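Local coordinates for putative sugar phosphate isomerase (Acidithiobacillus ferrooxidans, PDB 3L2H), which is a metal-binding cupin-family protein that probably isomerises a sugar phosphate, at the interface of chains A and B and the interface of chains A and C. Sequence-based numbering; all coordinates share one arbitrary frame. Chains: chain A/B/C, Putative sugar phosphate isomerase.

Contact 1: the interface of chains A and B. Residues chain A 4, 7; chain B 83-84, 99, 102-103.
The hydroxyl OG1 of A:Thr4 reaches chain B through a water molecule, to which it lies 2.7 Å away, and the same water stands 2.9 Å from the main-chain O of B:Met83. This bridge joins the N-terminal 3-10 helix of chain A (2-7) to the cupin domain of chain B, at the end of strand 79-83. The A:Thr4 side chain crosses that of B:Glu84 at about a right angle, and OG1 meets the aliphatic part of the glutamate, CB at 3.9 Å, rather than its carboxylate. With chi1 at 47°, OG1 sits between the backbone N and the carbonyl carbon, while the methyl CG2 is turned to the loop of chain B, 3.6 Å from the carbonyl O of B:Ala102. B:Met83 is a selenomethionine; its near-anti chi1 and chi2 carry SE out to A:Leu7, 4.1 Å from CB of that leucine, and the bend at chi3 (69°) swings the terminal CE towards the main chain of A:Thr4. The two branches of A:Leu7 reach different groups. CD1 points at the methyl CB of B:Ala103, 3.5 Å away, and also borders CB of B:Ala102, whereas CD2 lies against the CD-CG side of B:Pro99, 3.8 Å from CD, the two side chains crossing obliquely. The B:Ala103 methyl is shared, since CG2 of A:Thr4 rests on it as well.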
ATOM      1  N   THR A   4      12.749  26.009  -5.718  1.00 18.44           N
ATOM      2  CA  THR A   4      11.942  25.089  -6.569  1.00 16.68           C
ATOM      3  C   THR A   4      12.180  25.263  -8.111  1.00 14.60           C
ATOM      4  O   THR A   4      11.593  24.591  -8.890  1.00 13.31           O
ATOM      5  CB  THR A   4      10.452  25.153  -6.225  1.00 17.91           C
ATOM      6  OG1 THR A   4      10.030  26.544  -6.119  1.00 18.67           O
ATOM      7  CG2 THR A   4      10.210  24.415  -4.902  1.00 17.53           C
ATOM      8  N   LEU A   7      12.771  21.968 -10.049  1.00 13.25           N
ATOM      9  CA  LEU A   7      11.682  21.095 -10.445  1.00 13.17           C
ATOM     10  C   LEU A   7      11.251  21.258 -11.917  1.00 13.53           C
ATOM     11  O   LEU A   7      10.562  20.385 -12.473  1.00 13.09           O
ATOM     12  CB  LEU A   7      10.480  21.331  -9.547  1.00 13.50           C
ATOM     13  CG  LEU A   7      10.627  21.084  -8.069  1.00 13.71           C
ATOM     14  CD1 LEU A   7       9.274  21.480  -7.348  1.00 13.16           C
ATOM     15  CD2 LEU A   7      11.036  19.627  -7.817  1.00 14.29           C
TER
HETATM   16  N   MSE B  83       4.668  28.609  -9.766  1.00 16.24           N
HETATM   17  CA  MSE B  83       5.139  27.590  -8.863  1.00 15.72           C
HETATM   18  C   MSE B  83       5.729  28.286  -7.647  1.00 16.66           C
HETATM   19  O   MSE B  83       6.626  29.112  -7.770  1.00 15.26           O
HETATM   20  CB  MSE B  83       6.133  26.679  -9.617  1.00 15.58           C
HETATM   21  CG  MSE B  83       6.783  25.719  -8.781  1.00 14.99           C
HETATM   22 SE   MSE B  83       7.774  24.382  -9.883  0.75 12.67          SE
HETATM   23  CE  MSE B  83       9.160  25.621 -10.512  1.00 12.31           C
ATOM     24  N   GLU B  84       5.144  28.015  -6.466  1.00 17.67           N
ATOM     25  CA  GLU B  84       5.507  28.722  -5.228  1.00 19.19           C
ATOM     26  C   GLU B  84       5.660  30.209  -5.440  1.00 21.25           C
ATOM     27  O   GLU B  84       6.728  30.777  -5.169  1.00 19.99           O
ATOM     28  CB  GLU B  84       6.797  28.132  -4.636  1.00 19.48           C
ATOM     29  CG  GLU B  84       6.541  26.698  -4.192  1.00 19.54           C
ATOM     30  CD  GLU B  84       5.612  26.636  -2.951  1.00 20.82           C
ATOM     31  OE1 GLU B  84       5.982  27.241  -1.908  1.00 21.17           O
ATOM     32  OE2 GLU B  84       4.581  25.947  -2.986  1.00 20.89           O
ATOM     33  N   PRO B  99       7.294  16.184  -6.822  1.00 16.89           N
ATOM     34  CA  PRO B  99       7.315  15.285  -5.670  1.00 18.31           C
ATOM     35  C   PRO B  99       6.299  15.801  -4.661  1.00 18.26           C
ATOM     36  O   PRO B  99       6.029  17.011  -4.607  1.00 16.81           O
ATOM     37  CB  PRO B  99       8.740  15.405  -5.126  1.00 18.42           C
ATOM     38  CG  PRO B  99       9.536  16.075  -6.233  1.00 18.74           C
ATOM     39  CD  PRO B  99       8.547  16.949  -6.959  1.00 17.76           C
ATOM     40  N   ALA B 102       6.382  19.274  -2.408  1.00 16.98           N
ATOM     41  CA  ALA B 102       7.471  20.111  -2.895  1.00 17.08           C
ATOM     42  C   ALA B 102       7.078  21.545  -3.316  1.00 17.03           C
ATOM     43  O   ALA B 102       7.778  22.511  -2.976  1.00 15.38           O
ATOM     44  CB  ALA B 102       8.162  19.429  -4.089  1.00 15.85           C
ATOM     45  N   ALA B 103       6.010  21.673  -4.095  1.00 16.42           N
ATOM     46  CA  ALA B 103       5.663  22.977  -4.671  1.00 16.24           C
ATOM     47  C   ALA B 103       4.232  23.028  -5.150  1.00 15.04           C
ATOM     48  O   ALA B 103       3.791  22.126  -5.885  1.00 16.76           O
ATOM     49  CB  ALA B 103       6.626  23.308  -5.872  1.00 16.19           C
TER
HETATM   50  O   HOH W   1       9.498  28.562  -7.796  1.00 19.44           O

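Contact 2: the interface of chains A and B. Residues chain A 7, 37-38, 41, 43, 48; chain B 71, 95-97.
Chi1 of 171° sets CG of B:Phe95 anti to its backbone N, and chi2 of 87° turns the ring so that one face receives A:Leu37. The CB of A:Leu37 stands over the middle of the ring, 3.8 Å from its centroid, in a CH-pi contact. In the same leucine chi1 of -56°, with CG anti to the carbonyl carbon, carries CD1 along to the CG-CD1 end of the ring, 3.9 Å from CD1 of B:Phe95. The rim is bordered in plane by two branched side chains of chain A. CG1 of A:Val41 meets CE2 of B:Phe95, and CD1 of A:Ile48 comes up to CE1 of B:Phe95, each at 3.9 Å. The ring is therefore met over a face by helix 37-41 and along its edge by that helix and strand 46-53. CD1 of A:Ile48 continues past the ring to CB of B:Ala71, 3.5 Å away on strand 70-76. On the polar side, the amide N of B:Gly97 donates to the carbonyl O of A:Leu7 at 3.1 Å. CG2 of A:Val41 packs on CA of B:Gly97, where no side chain intervenes. By seating one phenylalanine of strand 95-98 among the partner's aliphatic groups and tying the strand's backbone to the partner's N-terminal 3-10 helix, the site joins two cupin subunits across a two-fold interface, possibly a dimer within the deposited assembly of four.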
ATOM      1  N   LEU A   7      12.771  21.968 -10.049  1.00 13.25           N
ATOM      2  CA  LEU A   7      11.682  21.095 -10.445  1.00 13.17           C
ATOM      3  C   LEU A   7      11.251  21.258 -11.917  1.00 13.53           C
ATOM      4  O   LEU A   7      10.562  20.385 -12.473  1.00 13.09           O
ATOM      5  CB  LEU A   7      10.480  21.331  -9.547  1.00 13.50           C
ATOM      6  CG  LEU A   7      10.627  21.084  -8.069  1.00 13.71           C
ATOM      7  CD1 LEU A   7       9.274  21.480  -7.348  1.00 13.16           C
ATOM      8  CD2 LEU A   7      11.036  19.627  -7.817  1.00 14.29           C
ATOM      9  N   LEU A  37      14.035  11.923 -16.235  1.00 14.90           N
ATOM     10  CA  LEU A  37      13.413  13.218 -15.885  1.00 15.18           C
ATOM     11  C   LEU A  37      12.873  13.202 -14.452  1.00 15.36           C
ATOM     12  O   LEU A  37      12.996  14.195 -13.689  1.00 14.33           O
ATOM     13  CB  LEU A  37      12.319  13.560 -16.886  1.00 15.18           C
ATOM     14  CG  LEU A  37      12.720  13.600 -18.391  1.00 14.63           C
ATOM     15  CD1 LEU A  37      11.555  14.155 -19.238  1.00 13.90           C
ATOM     16  CD2 LEU A  37      14.048  14.370 -18.671  1.00 14.08           C
ATOM     17  N   GLY A  38      12.255  12.091 -14.087  1.00 15.23           N
ATOM     18  CA  GLY A  38      11.762  11.936 -12.763  1.00 15.73           C
ATOM     19  C   GLY A  38      12.804  11.991 -11.693  1.00 16.30           C
ATOM     20  O   GLY A  38      12.622  12.702 -10.680  1.00 17.13           O
ATOM     21  N   VAL A  41      14.201  15.544 -10.913  1.00 15.88           N
ATOM     22  CA  VAL A  41      13.356  16.457 -10.129  1.00 15.26           C
ATOM     23  C   VAL A  41      12.944  15.864  -8.767  1.00 16.19           C
ATOM     24  O   VAL A  41      12.312  16.550  -7.973  1.00 16.65           O
ATOM     25  CB  VAL A  41      12.107  16.953 -10.900  1.00 15.01           C
ATOM     26  CG1 VAL A  41      12.492  17.633 -12.236  1.00 14.76           C
ATOM     27  CG2 VAL A  41      11.059  15.798 -11.094  1.00 14.35           C
ATOM     28  N   LEU A  43      11.110  12.779  -8.226  1.00 15.20           N
ATOM     29  CA  LEU A  43       9.986  11.843  -8.196  1.00 15.48           C
ATOM     30  C   LEU A  43      10.473  10.498  -7.710  1.00 16.42           C
ATOM     31  O   LEU A  43      11.540  10.030  -8.108  1.00 15.75           O
ATOM     32  CB  LEU A  43       9.337  11.685  -9.568  1.00 14.46           C
ATOM     33  CG  LEU A  43       8.714  12.897 -10.236  1.00 14.28           C
ATOM     34  CD1 LEU A  43       7.997  12.456 -11.554  1.00 12.13           C
ATOM     35  CD2 LEU A  43       7.764  13.623  -9.266  1.00 14.38           C
ATOM     36  N   ILE A  48       9.886   8.551 -15.112  1.00 16.60           N
ATOM     37  CA  ILE A  48       9.552   9.261 -16.343  1.00 15.69           C
ATOM     38  C   ILE A  48      10.896   9.454 -16.998  1.00 16.08           C
ATOM     39  O   ILE A  48      11.809  10.167 -16.492  1.00 15.31           O
ATOM     40  CB  ILE A  48       8.783  10.609 -16.163  1.00 15.28           C
ATOM     41  CG1 ILE A  48       7.454  10.425 -15.426  1.00 16.09           C
ATOM     42  CG2 ILE A  48       8.597  11.331 -17.553  1.00 14.01           C
ATOM     43  CD1 ILE A  48       6.699  11.754 -15.077  1.00 16.37           C
TER
ATOM     44  N   ALA B  71       3.316  15.238 -12.947  1.00 15.09           N
ATOM     45  CA  ALA B  71       4.278  15.876 -13.818  1.00 14.63           C
ATOM     46  C   ALA B  71       3.565  16.375 -15.081  1.00 13.87           C
ATOM     47  O   ALA B  71       2.479  15.876 -15.444  1.00 14.77           O
ATOM     48  CB  ALA B  71       5.432  14.920 -14.165  1.00 14.15           C
ATOM     49  N   PHE B  95       9.767  20.138 -19.088  1.00 13.64           N
ATOM     50  CA  PHE B  95       9.199  19.194 -18.148  1.00 15.10           C
ATOM     51  C   PHE B  95       9.185  19.806 -16.762  1.00 15.72           C
ATOM     52  O   PHE B  95      10.135  20.463 -16.371  1.00 14.94           O
ATOM     53  CB  PHE B  95      10.043  17.920 -18.138  1.00 15.01           C
ATOM     54  CG  PHE B  95       9.705  16.909 -17.037  1.00 14.87           C
ATOM     55  CD1 PHE B  95       8.727  15.953 -17.223  1.00 15.17           C
ATOM     56  CD2 PHE B  95      10.402  16.901 -15.838  1.00 15.39           C
ATOM     57  CE1 PHE B  95       8.454  14.998 -16.252  1.00 15.16           C
ATOM     58  CE2 PHE B  95      10.141  15.965 -14.869  1.00 15.65           C
ATOM     59  CZ  PHE B  95       9.114  14.995 -15.084  1.00 15.22           C
ATOM     60  N   VAL B  96       8.118  19.603 -16.026  1.00 15.64           N
ATOM     61  CA  VAL B  96       8.101  20.041 -14.629  1.00 15.78           C
ATOM     62  C   VAL B  96       7.512  18.884 -13.841  1.00 16.22           C
ATOM     63  O   VAL B  96       6.528  18.288 -14.258  1.00 16.59           O
ATOM     64  CB  VAL B  96       7.354  21.359 -14.409  1.00 16.37           C
ATOM     65  CG1 VAL B  96       5.907  21.261 -14.834  1.00 17.33           C
ATOM     66  CG2 VAL B  96       7.447  21.816 -12.940  1.00 15.02           C
ATOM     67  N   GLY B  97       8.164  18.507 -12.739  1.00 15.60           N
ATOM     68  CA  GLY B  97       7.646  17.439 -11.915  1.00 15.41           C
ATOM     69  C   GLY B  97       7.490  17.865 -10.446  1.00 15.51           C
ATOM     70  O   GLY B  97       8.266  18.691  -9.923  1.00 15.11           O
TER

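Contact 3: the interface of chains A and C. Residues chain A 147-148, 152; chain C 148, 152.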
ATOM      1  N   LEU A 147      16.025 -14.043  -9.573  1.00 17.03           N
ATOM      2  CA  LEU A 147      15.722 -14.481 -10.924  1.00 16.85           C
ATOM      3  C   LEU A 147      15.687 -16.000 -10.931  1.00 17.23           C
ATOM      4  O   LEU A 147      16.662 -16.651 -10.449  1.00 17.79           O
ATOM      5  CB  LEU A 147      16.775 -13.964 -11.904  1.00 17.19           C
ATOM      6  CG  LEU A 147      16.448 -14.200 -13.388  1.00 17.85           C
ATOM      7  CD1 LEU A 147      15.333 -13.252 -13.855  1.00 17.40           C
ATOM      8  CD2 LEU A 147      17.733 -14.098 -14.230  1.00 18.17           C
ATOM      9  N   VAL A 148      14.567 -16.548 -11.413  1.00 16.21           N
ATOM     10  CA  VAL A 148      14.323 -17.974 -11.390  1.00 16.63           C
ATOM     11  C   VAL A 148      13.870 -18.480 -12.753  1.00 17.67           C
ATOM     12  O   VAL A 148      13.035 -17.851 -13.397  1.00 17.43           O
ATOM     13  CB  VAL A 148      13.239 -18.358 -10.340  1.00 16.55           C
ATOM     14  CG1 VAL A 148      13.122 -19.877 -10.206  1.00 16.26           C
ATOM     15  CG2 VAL A 148      13.531 -17.693  -8.975  1.00 15.95           C
ATOM     16  N   ASP A 152      11.822 -24.104 -12.924  1.00 17.30           N
ATOM     17  CA  ASP A 152      12.120 -24.362 -11.529  1.00 17.96           C
ATOM     18  C   ASP A 152      11.054 -23.869 -10.555  1.00 18.79           C
ATOM     19  O   ASP A 152      11.286 -23.913  -9.360  1.00 19.64           O
ATOM     20  CB  ASP A 152      13.474 -23.720 -11.163  1.00 18.12           C
ATOM     21  CG  ASP A 152      14.674 -24.428 -11.823  1.00 17.56           C
ATOM     22  OD1 ASP A 152      14.588 -25.608 -12.212  1.00 17.78           O
ATOM     23  OD2 ASP A 152      15.708 -23.763 -11.969  1.00 17.76           O
TER
ATOM     24  N   VAL C 148       9.902 -22.401  -4.679  1.00 15.48           N
ATOM     25  CA  VAL C 148      11.154 -22.559  -5.375  1.00 15.78           C
ATOM     26  C   VAL C 148      12.252 -23.044  -4.434  1.00 15.97           C
ATOM     27  O   VAL C 148      12.408 -22.515  -3.316  1.00 15.41           O
ATOM     28  CB  VAL C 148      11.595 -21.229  -6.015  1.00 15.50           C
ATOM     29  CG1 VAL C 148      12.885 -21.412  -6.849  1.00 15.08           C
ATOM     30  CG2 VAL C 148      10.457 -20.606  -6.870  1.00 15.72           C
ATOM     31  N   ASP C 152      17.817 -22.933  -6.554  1.00 18.56           N
ATOM     32  CA  ASP C 152      17.433 -22.513  -7.934  1.00 17.85           C
ATOM     33  C   ASP C 152      17.204 -21.007  -8.060  1.00 17.77           C
ATOM     34  O   ASP C 152      16.769 -20.544  -9.106  1.00 17.80           O
ATOM     35  CB  ASP C 152      16.160 -23.247  -8.387  1.00 17.51           C
ATOM     36  CG  ASP C 152      16.349 -24.765  -8.542  1.00 17.61           C
ATOM     37  OD1 ASP C 152      17.482 -25.168  -8.826  1.00 18.07           O
ATOM     38  OD2 ASP C 152      15.377 -25.553  -8.384  1.00 17.41           O
TER
HETATM   39  O   HOH W   2      12.957 -25.106  -7.592  1.00 13.15           O
HETATM   40  O   HOH W   3      16.234 -21.258 -11.631  1.00 15.39           O
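Strand 144-149 and the following 3-10 helix 150-152 of chain A meet the same two elements of chain C, so that A:Val148 faces C:Val148 and A:Asp152 faces C:Asp152. The two aspartate side chains cross at about a right angle, yet their carboxylates lie stacked, with planes 15° apart and CG of A:Asp152 3.7 Å from CG of C:Asp152. Such closeness would be unfavourable if both carry a negative charge, and the bridging waters may ease it; protonation is not seen. Two waters tie the pair together in reciprocal fashion. One lies 2.6 Å from OD2 of A:Asp152 and 2.7 Å from the main-chain O of C:Asp152; the other links OD2 of C:Asp152 to the main-chain O of A:Asp152 in the same way. Each valine has CG1 anti to its backbone N (chi1 -173° in A:Val148), which sends that methyl across the interface. The two side chains slide past each other in opposite directions, CG1 of A:Val148 coming 3.7 Å from CG1 of C:Val148. The patch lies in the C-terminal part of each chain, after strands 126-131 and 136-141, at the turn from strand 144-149 into 3-10 helix 150-152.

Contacts 1 and 2 belong to one two-fold interface between chains A and B: their C-alpha centres are about 10 Å apart, and they share A:Leu7, which gives its side-chain branches mainly to contact 1 and its carbonyl to contact 2. The 3-10 helix 2-7 thus serves both. Contact 3, formed by C-terminal elements, shares no residue with them; its C-alpha centre is about 44 Å from that of contact 1 and about 36 Å from that of contact 2. Chain A therefore uses two separate surfaces for two different two-fold partners, which fits the deposited assembly of four copies, although the structure alone does not establish the tetramer in solution.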